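Local atomic coordinates of drebrin (Homo sapiens, PDB entry 5Y1Z), a protein that probably binds actin filaments through its cofilin-like ADF-homology domain. Residues 29-34 / 53-58; 20-25 / 80-85; 84-89 / 102-107. All coordinates share one frame; numbering follows the deposited sequence.

In the fold
The three contacts pack helices onto the two faces of one mixed five-stranded sheet, the core of the ADF-homology fold. Contact 1 sets helix 52-56 on strand 31-36 from one face; contacts 2 and 3 bring helices 12-23 and 104-110 against strand 81-88 from the other. Centres of contacts 1 and 2 lie about 10 Å apart, and contact 3 is about 15 Å from contact 1 and 16 Å from contact 2. Along the chain, contact 1 is nested within the loop that contact 2 closes, and contact 3 starts on the strand where contact 2 ends. On strand 81-88, I85 packs on L53 and L56 of contact 1 while L84 faces helix 104-110, so helices on both faces enclose the sheet in one compact domain.

Contact 1. Residues 29-34 / 53-58; sequences ADWALY and LQELSG
W31 and L56 are the centre of this packing of a short helix on a sheet, one layer of the ADF-homology fold. Strand 31-36 offers W31 and L33 to helix 52-56. The CB of L56 lies over one face of the indole, 4.0 Å from the centroid of the W31 five-membered ring and 17° off its normal, a CH-pi contact. Farther out on the same side chain, CD1 of L56 meets CE3 of W31 at 3.6 Å, and it also reaches CD1 of L33 at 4.0 Å. L56 has CG anti to its backbone nitrogen (chi1 163°), which carries CD1 toward the six-membered ring and the neighbouring leucine. W31, L33 and L56 are all buried, and C70 of strand 65-72 touches W31 and L56.

W31 and L56 account for most of the surface buried here; toward solvent the contact thins out. E55, partly exposed, adds a smaller touch, the aliphatic part of its bent chain approaching the pyrrole end of the indole obliquely. The indole nitrogen itself is satisfied by the carbonyl oxygen of E50. D30 and W31 together face G49 in a classic beta bulge, where the strand begins. Beside that bonded nitrogen, the E55 CG methylene stands 3.5 Å from W31 NE1.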
loop_
_atom_site.group_PDB
_atom_site.type_symbol
_atom_site.label_atom_id
_atom_site.label_comp_id
_atom_site.label_asym_id
_atom_site.label_seq_id
_atom_site.Cartn_x
_atom_site.Cartn_y
_atom_site.Cartn_z
ATOM N N ALA A 29 4.161 25.572 -18.255
ATOM C CA ALA A 29 4.893 24.530 -17.553
ATOM C C ALA A 29 4.599 23.165 -18.154
ATOM O O ALA A 29 3.446 22.815 -18.417
ATOM C CB ALA A 29 4.531 24.525 -16.071
ATOM N N ASP A 30 5.656 22.383 -18.351
ATOM C CA ASP A 30 5.512 21.022 -18.837
ATOM C C ASP A 30 6.277 20.038 -17.970
ATOM O O ASP A 30 6.412 18.869 -18.358
ATOM C CB ASP A 30 5.962 20.894 -20.303
ATOM C CG ASP A 30 7.424 21.294 -20.532
ATOM O OD1 ASP A 30 8.119 21.709 -19.585
ATOM O OD2 ASP A 30 7.875 21.196 -21.694
ATOM N N TRP A 31 6.762 20.462 -16.802
ATOM C CA TRP A 31 7.295 19.459 -15.898
ATOM C C TRP A 31 7.068 19.881 -14.458
ATOM O O TRP A 31 6.996 21.073 -14.139
ATOM C CB TRP A 31 8.787 19.184 -16.139
ATOM C CG TRP A 31 9.709 20.337 -15.848
ATOM C CD1 TRP A 31 10.192 21.237 -16.746
ATOM C CD2 TRP A 31 10.271 20.695 -14.579
ATOM N NE1 TRP A 31 11.013 22.151 -16.117
ATOM C CE2 TRP A 31 11.081 21.841 -14.788
ATOM C CE3 TRP A 31 10.160 20.171 -13.286
ATOM C CZ2 TRP A 31 11.787 22.463 -13.758
ATOM C CZ3 TRP A 31 10.861 20.792 -12.253
ATOM C CH2 TRP A 31 11.669 21.930 -12.500
ATOM N N ALA A 32 6.939 18.867 -13.602
ATOM C CA ALA A 32 6.866 19.025 -12.161
ATOM C C ALA A 32 7.772 17.971 -11.526
ATOM O O ALA A 32 7.991 16.898 -12.088
ATOM C CB ALA A 32 5.414 18.935 -11.656
ATOM N N LEU A 33 8.368 18.321 -10.389
ATOM C CA LEU A 33 9.359 17.488 -9.723
ATOM C C LEU A 33 8.966 17.368 -8.258
ATOM O O LEU A 33 8.917 18.383 -7.537
ATOM C CB LEU A 33 10.763 18.101 -9.860
ATOM C CG LEU A 33 11.864 17.374 -9.113
ATOM C CD1 LEU A 33 12.031 15.985 -9.727
ATOM C CD2 LEU A 33 13.143 18.192 -9.180
ATOM N N TYR A 34 8.769 16.131 -7.806
ATOM C CA TYR A 34 8.388 15.813 -6.428
ATOM C C TYR A 34 9.456 14.986 -5.715
ATOM O O TYR A 34 10.300 14.344 -6.343
ATOM C CB TYR A 34 7.059 15.038 -6.379
ATOM C CG TYR A 34 5.951 15.609 -7.233
ATOM C CD1 TYR A 34 5.098 16.577 -6.711
ATOM C CD2 TYR A 34 5.742 15.184 -8.544
ATOM C CE1 TYR A 34 4.078 17.112 -7.449
ATOM C CE2 TYR A 34 4.703 15.726 -9.304
ATOM C CZ TYR A 34 3.877 16.692 -8.737
ATOM O OH TYR A 34 2.840 17.269 -9.430
ATOM N N LEU A 53 12.237 18.010 -20.580
ATOM C CA LEU A 53 13.211 17.092 -19.994
ATOM C C LEU A 53 14.572 17.750 -19.828
ATOM O O LEU A 53 15.300 17.466 -18.867
ATOM C CB LEU A 53 13.333 15.864 -20.879
ATOM C CG LEU A 53 12.173 14.887 -20.827
ATOM C CD1 LEU A 53 12.382 13.855 -21.919
ATOM C CD2 LEU A 53 12.129 14.230 -19.449
ATOM N N GLN A 54 14.943 18.623 -20.768
ATOM C CA GLN A 54 16.271 19.217 -20.710
ATOM C C GLN A 54 16.421 20.037 -19.447
ATOM O O GLN A 54 17.418 19.922 -18.731
ATOM C CB GLN A 54 16.523 20.070 -21.944
ATOM C CG GLN A 54 17.832 20.841 -21.936
ATOM C CD GLN A 54 17.724 22.120 -22.766
ATOM O OE1 GLN A 54 16.669 22.774 -22.772
ATOM N NE2 GLN A 54 18.795 22.468 -23.484
ATOM N N GLU A 55 15.412 20.851 -19.143
ATOM C CA GLU A 55 15.445 21.637 -17.923
ATOM C C GLU A 55 15.275 20.750 -16.702
ATOM O O GLU A 55 16.014 20.883 -15.723
ATOM C CB GLU A 55 14.359 22.705 -17.969
ATOM C CG GLU A 55 14.167 23.479 -16.680
ATOM C CD GLU A 55 15.332 24.411 -16.366
ATOM O OE1 GLU A 55 15.501 24.768 -15.181
ATOM O OE2 GLU A 55 16.060 24.806 -17.303
ATOM N N LEU A 56 14.317 19.817 -16.751
ATOM C CA LEU A 56 14.025 19.019 -15.569
ATOM C C LEU A 56 15.268 18.270 -15.095
ATOM O O LEU A 56 15.600 18.304 -13.902
ATOM C CB LEU A 56 12.877 18.059 -15.858
ATOM C CG LEU A 56 12.722 16.878 -14.880
ATOM C CD1 LEU A 56 12.276 17.317 -13.488
ATOM C CD2 LEU A 56 11.750 15.891 -15.466
ATOM N N SER A 57 16.040 17.696 -16.023
ATOM C CA SER A 57 17.234 16.957 -15.605
ATOM C C SER A 57 18.187 17.804 -14.752
ATOM O O SER A 57 18.984 17.240 -13.996
ATOM C CB SER A 57 17.951 16.407 -16.822
ATOM O OG SER A 57 17.865 17.373 -17.832
ATOM N N GLY A 58 18.105 19.135 -14.833
ATOM C CA GLY A 58 18.954 20.006 -14.036
ATOM C C GLY A 58 18.586 20.129 -12.559
ATOM O O GLY A 58 19.357 20.723 -11.795
#

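Contact 2. Residues 20-25 / 80-85; sequences EEVIRE and PKYVLI
The last turn of helix 12-23 in the ADF-homology fold rests on the start of strand 81-88, joined by one aromatic side chain: Y82 reaches from the strand to I23 and V22. The CD1 methyl of I23 sits over one face of the Y82 ring, 3.8 Å from its centroid and 30° off the normal, as a CH-pi contact. It is displaced toward the hydroxyl-bearing end, with CE1 of Y82 at 3.4 Å and CZ at 3.5 Å from I23 CD1. In I23, chi1 (-58°) and chi2 (-55°) together swing CD1 over the ring, although the CB bond itself does not point at the strand.

V22 approaches differently. Its CG1 lies at the ring edge, near the plane, 4.2 Å from CE1 of Y82, so the tyrosine is touched on a face by I23 and at the rim by the residue before it. F69 of strand 65-72 extends the patch: V22 packs against it, and the F69 ring meets that of Y82 with nearly parallel planes. The contact is largely apolar; the Y82 OH lies 3.6 Å from I23 O, but no hydrogen bond crosses between the segments. Such seating of the N-terminal helix on the central mixed sheet is characteristic of the ADF-homology fold.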
loop_
_atom_site.group_PDB
_atom_site.type_symbol
_atom_site.label_atom_id
_atom_site.label_comp_id
_atom_site.label_asym_id
_atom_site.label_seq_id
_atom_site.Cartn_x
_atom_site.Cartn_y
_atom_site.Cartn_z
ATOM N N GLU A 20 -1.707 19.339 -12.444
ATOM C CA GLU A 20 -2.730 19.929 -13.294
ATOM C C GLU A 20 -2.115 20.960 -14.233
ATOM O O GLU A 20 -2.493 21.036 -15.407
ATOM C CB GLU A 20 -3.838 20.529 -12.430
ATOM C CG GLU A 20 -4.906 21.270 -13.200
ATOM C CD GLU A 20 -6.141 21.542 -12.359
ATOM O OE1 GLU A 20 -6.032 22.281 -11.346
ATOM O OE2 GLU A 20 -7.228 21.025 -12.708
ATOM N N GLU A 21 -1.156 21.758 -13.736
ATOM C CA GLU A 21 -0.441 22.687 -14.615
ATOM C C GLU A 21 0.266 21.951 -15.742
ATOM O O GLU A 21 0.276 22.414 -16.889
ATOM C CB GLU A 21 0.578 23.496 -13.822
ATOM C CG GLU A 21 0.108 24.855 -13.420
ATOM C CD GLU A 21 0.445 25.908 -14.463
ATOM O OE1 GLU A 21 1.655 26.078 -14.773
ATOM O OE2 GLU A 21 -0.499 26.573 -14.968
ATOM N N VAL A 22 0.856 20.791 -15.440
ATOM C CA VAL A 22 1.541 20.044 -16.493
ATOM C C VAL A 22 0.548 19.475 -17.507
ATOM O O VAL A 22 0.831 19.441 -18.710
ATOM C CB VAL A 22 2.413 18.937 -15.876
ATOM C CG1 VAL A 22 2.890 17.989 -16.951
ATOM C CG2 VAL A 22 3.590 19.540 -15.130
ATOM N N ILE A 23 -0.639 19.058 -17.059
ATOM C CA ILE A 23 -1.603 18.453 -17.979
ATOM C C ILE A 23 -2.225 19.506 -18.892
ATOM O O ILE A 23 -2.531 19.232 -20.057
ATOM C CB ILE A 23 -2.693 17.690 -17.200
ATOM C CG1 ILE A 23 -2.092 16.605 -16.320
ATOM C CG2 ILE A 23 -3.655 17.046 -18.153
ATOM C CD1 ILE A 23 -1.217 15.640 -17.069
ATOM N N ARG A 24 -2.457 20.710 -18.374
ATOM C CA ARG A 24 -3.140 21.738 -19.155
ATOM C C ARG A 24 -2.337 22.135 -20.390
ATOM O O ARG A 24 -1.145 22.455 -20.307
ATOM C CB ARG A 24 -3.426 22.967 -18.285
ATOM N N GLU A 25 -3.004 22.135 -21.543
ATOM C CA GLU A 25 -2.345 22.554 -22.774
ATOM C C GLU A 25 -1.998 24.038 -22.747
ATOM O O GLU A 25 -0.976 24.439 -23.311
ATOM C CB GLU A 25 -3.230 22.243 -23.982
ATOM N N PRO A 80 -0.002 15.179 -26.266
ATOM C CA PRO A 80 1.197 14.908 -25.452
ATOM C C PRO A 80 1.151 13.585 -24.700
ATOM O O PRO A 80 0.097 13.128 -24.257
ATOM C CB PRO A 80 1.211 16.071 -24.451
ATOM C CG PRO A 80 -0.244 16.456 -24.318
ATOM C CD PRO A 80 -0.850 16.235 -25.688
ATOM N N LYS A 81 2.324 12.980 -24.538
ATOM C CA LYS A 81 2.478 11.797 -23.697
ATOM C C LYS A 81 3.221 12.152 -22.412
ATOM O O LYS A 81 3.879 13.194 -22.318
ATOM C CB LYS A 81 3.199 10.673 -24.446
ATOM C CG LYS A 81 2.908 10.661 -25.932
ATOM C CD LYS A 81 3.042 9.268 -26.530
ATOM C CE LYS A 81 1.750 8.479 -26.463
ATOM N NZ LYS A 81 2.047 7.019 -26.432
ATOM N N TYR A 82 3.108 11.287 -21.402
ATOM C CA TYR A 82 3.568 11.638 -20.060
ATOM C C TYR A 82 4.612 10.654 -19.548
ATOM O O TYR A 82 4.414 9.428 -19.573
ATOM C CB TYR A 82 2.391 11.756 -19.108
ATOM C CG TYR A 82 1.514 12.918 -19.509
ATOM C CD1 TYR A 82 1.875 14.217 -19.204
ATOM C CD2 TYR A 82 0.343 12.719 -20.240
ATOM C CE1 TYR A 82 1.080 15.283 -19.581
ATOM C CE2 TYR A 82 -0.458 13.782 -20.628
ATOM C CZ TYR A 82 -0.085 15.064 -20.298
ATOM O OH TYR A 82 -0.868 16.140 -20.676
ATOM N N VAL A 83 5.739 11.210 -19.123
ATOM C CA VAL A 83 6.875 10.452 -18.626
ATOM C C VAL A 83 6.960 10.673 -17.127
ATOM O O VAL A 83 6.856 11.815 -16.655
ATOM C CB VAL A 83 8.182 10.895 -19.301
ATOM C CG1 VAL A 83 9.355 10.079 -18.760
ATOM C CG2 VAL A 83 8.057 10.783 -20.801
ATOM N N LEU A 84 7.150 9.594 -16.385
ATOM C CA LEU A 84 7.502 9.686 -14.979
ATOM C C LEU A 84 8.936 9.194 -14.837
ATOM O O LEU A 84 9.233 8.035 -15.137
ATOM C CB LEU A 84 6.547 8.865 -14.112
ATOM C CG LEU A 84 6.856 8.868 -12.615
ATOM C CD1 LEU A 84 6.547 10.250 -12.095
ATOM C CD2 LEU A 84 6.052 7.827 -11.891
ATOM N N ILE A 85 9.815 10.062 -14.368
ATOM C CA ILE A 85 11.202 9.710 -14.104
ATOM C C ILE A 85 11.304 9.266 -12.655
ATOM O O ILE A 85 11.013 10.040 -11.736
ATOM C CB ILE A 85 12.136 10.889 -14.377
ATOM C CG1 ILE A 85 12.141 11.172 -15.873
ATOM C CG2 ILE A 85 13.537 10.523 -13.923
ATOM C CD1 ILE A 85 12.541 12.548 -16.212
#

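Contact 3. Residues 84-89 / 102-107; sequences LINWVG and SHVAKV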
loop_
_atom_site.group_PDB
_atom_site.type_symbol
_atom_site.label_atom_id
_atom_site.label_comp_id
_atom_site.label_asym_id
_atom_site.label_seq_id
_atom_site.Cartn_x
_atom_site.Cartn_y
_atom_site.Cartn_z
ATOM N N LEU A 84 7.150 9.594 -16.385
ATOM C CA LEU A 84 7.502 9.686 -14.979
ATOM C C LEU A 84 8.936 9.194 -14.837
ATOM O O LEU A 84 9.233 8.035 -15.137
ATOM C CB LEU A 84 6.547 8.865 -14.112
ATOM C CG LEU A 84 6.856 8.868 -12.615
ATOM C CD1 LEU A 84 6.547 10.250 -12.095
ATOM C CD2 LEU A 84 6.052 7.827 -11.891
ATOM N N ILE A 85 9.815 10.062 -14.368
ATOM C CA ILE A 85 11.202 9.710 -14.104
ATOM C C ILE A 85 11.304 9.266 -12.655
ATOM O O ILE A 85 11.013 10.040 -11.736
ATOM C CB ILE A 85 12.136 10.889 -14.377
ATOM C CG1 ILE A 85 12.141 11.172 -15.873
ATOM C CG2 ILE A 85 13.537 10.523 -13.923
ATOM C CD1 ILE A 85 12.541 12.548 -16.212
ATOM N N ASN A 86 11.659 7.998 -12.466
ATOM C CA ASN A 86 11.926 7.416 -11.162
ATOM C C ASN A 86 13.393 7.664 -10.854
ATOM O O ASN A 86 14.270 6.867 -11.208
ATOM C CB ASN A 86 11.585 5.936 -11.187
ATOM C CG ASN A 86 11.951 5.238 -9.916
ATOM O OD1 ASN A 86 11.808 5.799 -8.828
ATOM N ND2 ASN A 86 12.410 3.997 -10.034
ATOM N N TRP A 87 13.669 8.789 -10.198
ATOM C CA TRP A 87 15.035 9.191 -9.895
ATOM C C TRP A 87 15.506 8.672 -8.538
ATOM O O TRP A 87 14.896 8.951 -7.493
ATOM C CB TRP A 87 15.159 10.710 -9.926
ATOM C CG TRP A 87 16.512 11.197 -9.488
ATOM C CD1 TRP A 87 16.901 11.500 -8.223
ATOM C CD2 TRP A 87 17.655 11.424 -10.329
ATOM N NE1 TRP A 87 18.204 11.914 -8.215
ATOM C CE2 TRP A 87 18.694 11.883 -9.497
ATOM C CE3 TRP A 87 17.891 11.315 -11.711
ATOM C CZ2 TRP A 87 19.963 12.221 -9.995
ATOM C CZ3 TRP A 87 19.155 11.648 -12.205
ATOM C CH2 TRP A 87 20.168 12.089 -11.350
ATOM N N VAL A 88 16.626 7.968 -8.547
ATOM C CA VAL A 88 17.278 7.572 -7.320
ATOM C C VAL A 88 18.708 8.060 -7.397
ATOM O O VAL A 88 19.486 7.594 -8.238
ATOM C CB VAL A 88 17.219 6.059 -7.088
ATOM C CG1 VAL A 88 17.816 5.720 -5.741
ATOM C CG2 VAL A 88 15.774 5.596 -7.142
ATOM N N GLY A 89 19.050 9.016 -6.544
ATOM C CA GLY A 89 20.391 9.548 -6.567
ATOM C C GLY A 89 21.403 8.481 -6.206
ATOM O O GLY A 89 21.140 7.595 -5.393
ATOM N N SER A 102 9.043 0.303 -3.974
ATOM C CA SER A 102 7.673 -0.135 -3.813
ATOM C C SER A 102 6.663 1.007 -3.837
ATOM O O SER A 102 5.459 0.733 -3.788
ATOM C CB SER A 102 7.566 -0.945 -2.521
ATOM O OG SER A 102 7.835 -0.129 -1.395
ATOM N N HIS A 103 7.111 2.265 -3.876
ATOM C CA HIS A 103 6.204 3.409 -3.993
ATOM C C HIS A 103 5.909 3.815 -5.433
ATOM O O HIS A 103 4.865 4.437 -5.686
ATOM C CB HIS A 103 6.777 4.647 -3.269
ATOM C CG HIS A 103 7.144 4.399 -1.844
ATOM N ND1 HIS A 103 8.010 5.214 -1.148
ATOM C CD2 HIS A 103 6.772 3.420 -0.985
ATOM C CE1 HIS A 103 8.154 4.749 0.081
ATOM N NE2 HIS A 103 7.411 3.663 0.207
ATOM N N VAL A 104 6.788 3.472 -6.376
ATOM C CA VAL A 104 6.717 4.055 -7.713
ATOM C C VAL A 104 5.326 3.868 -8.305
ATOM O O VAL A 104 4.702 4.824 -8.780
ATOM C CB VAL A 104 7.805 3.447 -8.613
ATOM C CG1 VAL A 104 7.661 3.946 -10.042
ATOM C CG2 VAL A 104 9.179 3.755 -8.048
ATOM N N ALA A 105 4.799 2.640 -8.240
ATOM C CA ALA A 105 3.493 2.357 -8.833
ATOM C C ALA A 105 2.397 3.222 -8.221
ATOM O O ALA A 105 1.489 3.687 -8.923
ATOM C CB ALA A 105 3.151 0.887 -8.657
ATOM N N LYS A 106 2.442 3.402 -6.905
ATOM C CA LYS A 106 1.477 4.251 -6.223
ATOM C C LYS A 106 1.608 5.717 -6.665
ATOM O O LYS A 106 0.598 6.414 -6.824
ATOM C CB LYS A 106 1.673 4.058 -4.722
ATOM C CG LYS A 106 0.503 4.363 -3.835
ATOM C CD LYS A 106 0.721 3.627 -2.547
ATOM C CE LYS A 106 0.279 4.421 -1.349
ATOM N NZ LYS A 106 0.937 3.846 -0.122
ATOM N N VAL A 107 2.839 6.195 -6.903
ATOM C CA VAL A 107 3.020 7.548 -7.437
ATOM C C VAL A 107 2.436 7.663 -8.849
ATOM O O VAL A 107 1.749 8.640 -9.174
ATOM C CB VAL A 107 4.506 7.940 -7.414
ATOM C CG1 VAL A 107 4.733 9.191 -8.266
ATOM C CG2 VAL A 107 4.970 8.186 -5.979
#
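The side-chain amide of N86 donates through ND2 to OD1 of N119 on the adjacent strand 116-120, and the same amide is touched by V104 of helix 104-110. The CG2 methyl of V104 lies 3.4 Å from OD1 of N86. This is a van der Waals approach, and no hydrogen bond links strand and helix here. An extended chi1 (175°) carries the N86 amide out between the neighbouring strand and the helix, where the bond to N119 restrains the amide's rotation.

One helical turn on, V107 packs on L84. The CD2 methyl of L84 is 4.1 Å from CG1 of V107, the two side chains crossing at about a right angle. The residues two apart on the strand thus meet residues three apart on the helix. Y67 of strand 65-72 touches N86, V104 and V107, and I117 of strand 116-120 touches L84 and V104, which ties the helix to three neighbouring strands. Helix 104-110, in the connection between the adjacent parallel strands 81-88 and 116-120, packs on the first of them as part of a beta-alpha-beta crossover in the ADF-homology fold.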